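Local coordinates for protein fructose transport system repressor FruR (Pseudomonas putida, PDB 3O74) that regulates transcription as a LacI-family dual regulator, acting as repressor or activator, and takes fructose 1-phosphate as its preferred effector, at the interface of chains A and B. Numbering follows the deposited sequence. Chains: chain A/B, Fructose transport system repressor FruR.

The interface of chains A and B. Residues chain A 11-13, 41; chain B 18-19, 22.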
loop_
_atom_site.group_PDB
_atom_site.type_symbol
_atom_site.label_atom_id
_atom_site.label_comp_id
_atom_site.label_asym_id
_atom_site.label_seq_id
_atom_site.Cartn_x
_atom_site.Cartn_y
_atom_site.Cartn_z
ATOM N N ASP A 11 8.866 3.624 3.424
ATOM C CA ASP A 11 8.362 2.329 2.980
ATOM C C ASP A 11 7.064 2.455 2.191
ATOM O O ASP A 11 6.027 2.820 2.734
ATOM C CB ASP A 11 8.159 1.417 4.197
ATOM C CG ASP A 11 7.831 -0.019 3.817
ATOM O OD1 ASP A 11 7.786 -0.335 2.610
ATOM O OD2 ASP A 11 7.620 -0.838 4.738
ATOM N N LEU A 12 7.129 2.135 0.905
ATOM C CA LEU A 12 5.967 2.214 0.026
ATOM C C LEU A 12 4.895 1.198 0.416
ATOM O O LEU A 12 3.701 1.420 0.197
ATOM C CB LEU A 12 6.400 1.985 -1.423
ATOM C CG LEU A 12 7.313 3.057 -2.025
ATOM C CD1 LEU A 12 8.260 2.474 -3.068
ATOM C CD2 LEU A 12 6.477 4.184 -2.610
ATOM N N GLU A 13 5.331 0.082 0.990
ATOM C CA GLU A 13 4.420 -0.987 1.381
ATOM C C GLU A 13 3.781 -0.757 2.746
ATOM O O GLU A 13 2.896 -1.507 3.157
ATOM C CB GLU A 13 5.139 -2.334 1.373
ATOM C CG GLU A 13 5.545 -2.823 -0.001
ATOM C CD GLU A 13 5.955 -4.283 0.018
ATOM O OE1 GLU A 13 5.061 -5.155 0.005
ATOM O OE2 GLU A 13 7.169 -4.559 0.060
ATOM N N ASP A 41 13.728 3.271 2.054
ATOM C CA ASP A 41 13.859 1.971 2.712
ATOM C C ASP A 41 14.383 2.132 4.134
ATOM O O ASP A 41 14.909 1.183 4.718
ATOM C CB ASP A 41 14.800 1.050 1.930
ATOM C CG ASP A 41 14.321 0.784 0.521
ATOM O OD1 ASP A 41 15.148 0.863 -0.412
ATOM O OD2 ASP A 41 13.119 0.497 0.345
ATOM N N ALA B 18 2.384 -0.944 -5.053
ATOM C CA ALA B 18 3.383 -0.539 -4.064
ATOM C C ALA B 18 4.542 -1.534 -4.012
ATOM O O ALA B 18 5.712 -1.145 -3.976
ATOM C CB ALA B 18 2.741 -0.387 -2.687
ATOM N N ARG B 19 4.209 -2.819 -4.010
ATOM C CA ARG B 19 5.214 -3.868 -3.989
ATOM C C ARG B 19 6.092 -3.812 -5.238
ATOM O O ARG B 19 7.321 -3.867 -5.155
ATOM C CB ARG B 19 4.553 -5.238 -3.873
ATOM C CG ARG B 19 5.518 -6.392 -4.064
ATOM C CD ARG B 19 6.274 -6.720 -2.793
ATOM N NE ARG B 19 5.397 -7.311 -1.790
ATOM C CZ ARG B 19 5.660 -8.440 -1.138
ATOM N NH1 ARG B 19 6.785 -9.099 -1.380
ATOM N NH2 ARG B 19 4.800 -8.903 -0.242
ATOM N N LYS B 22 8.281 -0.807 -5.136
ATOM C CA LYS B 22 9.371 -1.017 -4.189
ATOM C C LYS B 22 10.453 -1.907 -4.787
ATOM O O LYS B 22 11.645 -1.639 -4.635
ATOM C CB LYS B 22 8.837 -1.642 -2.903
ATOM C CG LYS B 22 9.851 -1.753 -1.778
ATOM C CD LYS B 22 9.198 -2.395 -0.564
ATOM C CE LYS B 22 9.989 -2.161 0.712
ATOM N NZ LYS B 22 9.212 -2.630 1.896
#
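B:Lys22 reaches from helix 15-30 of chain B to the carboxylates of A:Asp11 and A:Glu13, in the loop between strand 4-9 and helix 15-30 of chain A. Its CG is anti to the backbone N (chi1 -173°), and the rest of the chain is extended, which carries the amine to the loop. CB lies at the tip of A:Leu12, near CD1. A:Leu12 CD1 also packs on B:Lys22 CA at 3.8 Å. Further out, B:Lys22 CD rests against the methylene CG of A:Glu13 at 3.7 Å, where the two side chains run at about a right angle. B:Lys22 CE passes A:Asp11 OD1 at 3.4 Å. The terminal B:Lys22 NZ donates a hydrogen bond to A:Asp11 OD1 at 2.8 Å and forms a salt bridge with it. It meets this oxygen from above the carboxylate plane, 43° out of it. The backbone N of A:Glu13 donates to the same oxygen from the opposite face, so OD1 is gripped from both sides and the loop turn is tied to the lysine. B:Lys22 NZ also forms a salt bridge with A:Glu13 OE2, where the hydrogen bond is weak at 3.4 Å. A:Asp41 OD2 is farther from NZ but may add a favourable charge.

The other carboxylate oxygen of A:Glu13 faces B:Arg19, whose chain bends at chi2 and chi3. This is a salt bridge without a hydrogen bond, since the N-H of NE points elsewhere. The carboxylate and guanidinium planes are 45° apart. B:Ala18 sets its methyl CB against A:Leu12 O at 3.5 Å. The whole interface is two-fold symmetric, in keeping with a LacI-family dimer, so this patch recurs with the chains exchanged. A:Glu13 OE1 lies 2.8 Å from B:Arg19 NE.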